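Local coordinates for SusD-like carbohydrate binding protein (Bacteroides vulgatus, PDB 3LEW) that probably binds carbohydrate at the outer membrane as a SusD-like protein, probably helping to capture nutrients, at residues A[71-76]-A[419-424]. Sequence-based numbering, arbitrary orientation.
Sequences NEFSAI and VVRNAY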
ATOM      1  N   ASN A  71      15.349   1.205  -0.684  1.00 14.62           N
ATOM      2  CA  ASN A  71      15.787  -0.010  -0.015  1.00 14.00           C
ATOM      3  C   ASN A  71      16.860   0.310   1.034  1.00 15.26           C
ATOM      4  O   ASN A  71      16.937  -0.368   2.052  1.00 15.85           O
ATOM      5  CB  ASN A  71      16.244  -1.030  -1.059  1.00 13.79           C
ATOM      6  CG  ASN A  71      16.268  -2.479  -0.568  1.00 13.15           C
ATOM      7  OD1 ASN A  71      17.219  -3.209  -0.895  1.00 14.80           O
ATOM      8  ND2 ASN A  71      15.201  -2.937   0.113  1.00 13.71           N
ATOM      9  N   GLU A  72      17.661   1.337   0.783  1.00 14.74           N
ATOM     10  CA  GLU A  72      18.723   1.817   1.667  0.50 15.79           C
ATOM     11  C   GLU A  72      18.233   2.699   2.823  1.00 16.08           C
ATOM     12  O   GLU A  72      19.021   3.038   3.745  1.00 16.50           O
ATOM     13  CB  GLU A  72      19.663   2.720   0.870  0.50 16.21           C
ATOM     14  CG  GLU A  72      20.411   2.077  -0.232  0.50 20.02           C
ATOM     15  CD  GLU A  72      21.466   2.988  -0.794  0.50 21.48           C
ATOM     16  OE1 GLU A  72      21.223   4.204  -0.932  0.50 24.09           O
ATOM     17  OE2 GLU A  72      22.560   2.492  -1.087  0.50 26.77           O
ATOM     18  N   PHE A  73      16.975   3.123   2.740  1.00 14.77           N
ATOM     19  CA  PHE A  73      16.345   4.083   3.675  1.00 15.67           C
ATOM     20  C   PHE A  73      16.803   5.528   3.512  1.00 15.14           C
ATOM     21  O   PHE A  73      16.582   6.370   4.402  1.00 14.45           O
ATOM     22  CB  PHE A  73      16.446   3.629   5.147  1.00 15.79           C
ATOM     23  CG  PHE A  73      15.675   2.381   5.436  1.00 16.31           C
ATOM     24  CD1 PHE A  73      14.335   2.419   5.747  1.00 18.34           C
ATOM     25  CD2 PHE A  73      16.303   1.167   5.410  1.00 16.52           C
ATOM     26  CE1 PHE A  73      13.618   1.243   5.991  1.00 17.18           C
ATOM     27  CE2 PHE A  73      15.628   0.028   5.645  1.00 16.22           C
ATOM     28  CZ  PHE A  73      14.274   0.045   5.937  1.00 16.07           C
ATOM     29  N   SER A  74      17.450   5.853   2.397  1.00 14.81           N
ATOM     30  CA  SER A  74      17.858   7.252   2.212  1.00 16.32           C
ATOM     31  C   SER A  74      16.848   8.139   1.443  1.00 15.52           C
ATOM     32  O   SER A  74      16.898   9.373   1.603  1.00 15.49           O
ATOM     33  CB  SER A  74      19.233   7.326   1.572  1.00 17.54           C
ATOM     34  OG  SER A  74      19.158   6.916   0.255  1.00 21.61           O
ATOM     35  N   ALA A  75      15.959   7.525   0.632  1.00 15.25           N
ATOM     36  CA  ALA A  75      15.074   8.251  -0.299  1.00 14.14           C
ATOM     37  C   ALA A  75      14.018   9.137   0.381  1.00 14.96           C
ATOM     38  O   ALA A  75      13.897  10.317   0.069  1.00 14.47           O
ATOM     39  CB  ALA A  75      14.366   7.271  -1.260  1.00 13.93           C
ATOM     40  N   ILE A  76      13.261   8.573   1.310  1.00 14.52           N
ATOM     41  CA  ILE A  76      12.143   9.296   1.903  1.00 15.13           C
ATOM     42  C   ILE A  76      12.659  10.294   2.961  1.00 14.93           C
ATOM     43  O   ILE A  76      12.305  11.469   2.927  1.00 14.79           O
ATOM     44  CB  ILE A  76      11.090   8.298   2.453  1.00 14.78           C
ATOM     45  CG1 ILE A  76      10.467   7.482   1.292  1.00 16.97           C
ATOM     46  CG2 ILE A  76       9.973   9.032   3.257  1.00 15.57           C
ATOM     47  CD1 ILE A  76       9.532   8.323   0.368  1.00 16.77           C
ATOM     48  N   VAL A 419      12.574  -3.318  11.147  1.00 16.78           N
ATOM     49  CA  VAL A 419      13.041  -3.959   9.921  0.50 15.80           C
ATOM     50  C   VAL A 419      14.043  -5.024  10.300  1.00 15.92           C
ATOM     51  O   VAL A 419      14.878  -4.788  11.168  1.00 16.08           O
ATOM     52  CB  VAL A 419      13.763  -2.930   9.017  0.50 15.82           C
ATOM     53  CG1 VAL A 419      14.621  -3.630   7.910  0.50 15.85           C
ATOM     54  CG2 VAL A 419      12.749  -1.989   8.427  0.50 14.09           C
ATOM     55  N   VAL A 420      13.992  -6.185   9.661  1.00 15.83           N
ATOM     56  CA  VAL A 420      14.935  -7.267   9.938  1.00 16.35           C
ATOM     57  C   VAL A 420      15.477  -7.752   8.586  1.00 16.96           C
ATOM     58  O   VAL A 420      14.702  -8.042   7.656  1.00 16.43           O
ATOM     59  CB  VAL A 420      14.258  -8.476  10.669  1.00 16.29           C
ATOM     60  CG1 VAL A 420      15.258  -9.637  10.857  1.00 16.64           C
ATOM     61  CG2 VAL A 420      13.710  -8.035  12.027  1.00 18.06           C
ATOM     62  N   ARG A 421      16.798  -7.800   8.481  1.00 15.39           N
ATOM     63  CA  ARG A 421      17.480  -8.206   7.236  1.00 15.51           C
ATOM     64  C   ARG A 421      18.753  -8.977   7.522  1.00 14.92           C
ATOM     65  O   ARG A 421      19.754  -8.407   7.990  1.00 15.03           O
ATOM     66  CB  ARG A 421      17.849  -6.988   6.390  1.00 15.69           C
ATOM     67  CG  ARG A 421      16.610  -6.223   5.863  1.00 13.74           C
ATOM     68  CD  ARG A 421      16.998  -5.109   4.974  1.00 12.46           C
ATOM     69  NE  ARG A 421      15.822  -4.360   4.501  1.00 14.57           N
ATOM     70  CZ  ARG A 421      15.921  -3.246   3.793  1.00 14.57           C
ATOM     71  NH1 ARG A 421      17.125  -2.740   3.526  1.00 15.09           N
ATOM     72  NH2 ARG A 421      14.832  -2.606   3.374  1.00 15.19           N
ATOM     73  N   ASN A 422      18.739 -10.248   7.163  1.00 15.28           N
ATOM     74  CA  ASN A 422      19.900 -11.097   7.317  1.00 15.66           C
ATOM     75  C   ASN A 422      20.634 -11.350   6.003  1.00 15.70           C
ATOM     76  O   ASN A 422      20.034 -11.397   4.949  1.00 15.51           O
ATOM     77  CB  ASN A 422      19.488 -12.396   8.015  1.00 15.86           C
ATOM     78  CG  ASN A 422      19.066 -12.139   9.446  1.00 17.68           C
ATOM     79  OD1 ASN A 422      19.804 -11.496  10.196  1.00 19.67           O
ATOM     80  ND2 ASN A 422      17.863 -12.570   9.816  1.00 18.66           N
ATOM     81  N   ALA A 423      21.954 -11.509   6.106  1.00 15.88           N
ATOM     82  CA  ALA A 423      22.829 -11.745   4.967  1.00 16.70           C
ATOM     83  C   ALA A 423      22.615 -13.173   4.438  1.00 16.68           C
ATOM     84  O   ALA A 423      22.550 -14.111   5.211  1.00 16.67           O
ATOM     85  CB  ALA A 423      24.318 -11.548   5.381  1.00 17.09           C
ATOM     86  N   TYR A 424      22.497 -13.316   3.116  1.00 16.83           N
ATOM     87  CA  TYR A 424      22.428 -14.618   2.447  1.00 16.64           C
ATOM     88  C   TYR A 424      23.767 -14.951   1.805  1.00 17.29           C
ATOM     89  O   TYR A 424      24.394 -14.076   1.198  1.00 16.29           O
ATOM     90  CB  TYR A 424      21.292 -14.589   1.399  1.00 16.89           C
ATOM     91  CG  TYR A 424      20.838 -15.974   0.982  1.00 16.12           C
ATOM     92  CD1 TYR A 424      19.958 -16.713   1.782  1.00 15.77           C
ATOM     93  CD2 TYR A 424      21.339 -16.572  -0.150  1.00 15.32           C
ATOM     94  CE1 TYR A 424      19.600 -17.984   1.470  1.00 15.77           C
ATOM     95  CE2 TYR A 424      20.978 -17.833  -0.485  1.00 16.57           C
ATOM     96  CZ  TYR A 424      20.087 -18.549   0.325  1.00 17.04           C
ATOM     97  OH  TYR A 424      19.716 -19.813  -0.047  1.00 18.31           O
TER
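Arg421 reaches from its loop to the carbonyl oxygen of Asn71 and the ring of Phe73. From CB the chain starts toward 71-76, with CG beside the backbone N (chi1 -65°). From CG to NE it is extended, which carries the guanidinium to the Asn71 carbonyl and the Phe73 ring. Arg421 CZ lies 3.8 Å from Phe73 CE2, which sits over one face of the guanidinium. The two planes are 31° apart, a tilted contact rather than a flat stack. NH1 makes the strong bond, 2.8 Å to Asn71 O and nearly straight at 167°. This oxygen lies in the guanidinium plane, at its edge. NH2 adds a weak, more bent bond of 3.3 Å to Asn71 O. It also touches the ring, 3.6 Å from Phe73 CE2.

The oxygen belongs to the end of the short helix 68-71. Phe73 closes that helix in a Schellman motif, with positive phi and two bonds back into the last turn. The contact joins this helix end to the loop between helix 408-414 and strand 429-434. It ties the region assigned to the starch-binding, outer-membrane-associating family to that assigned to the SusD family. Two other carbonyls, from separate parts of the chain, also hold the buried arginine: Phe452 O takes NH1 and Gly56 O takes NH2.

The amide of Asn71 does not bond the arginine. Its ND2 is 3.3 Å from Arg421 NH2, but both are donors. ND2 instead gives its hydrogens to Ala54 O and Val59 O, and OD1 accepts from Leu61 N, which fixes the amide's rotation. Phe73 also meets Val419, whose CG2 lies 3.6 Å from Phe73 CZ and approaches the ring obliquely. Phe455 packs edge-to-face with the same ring.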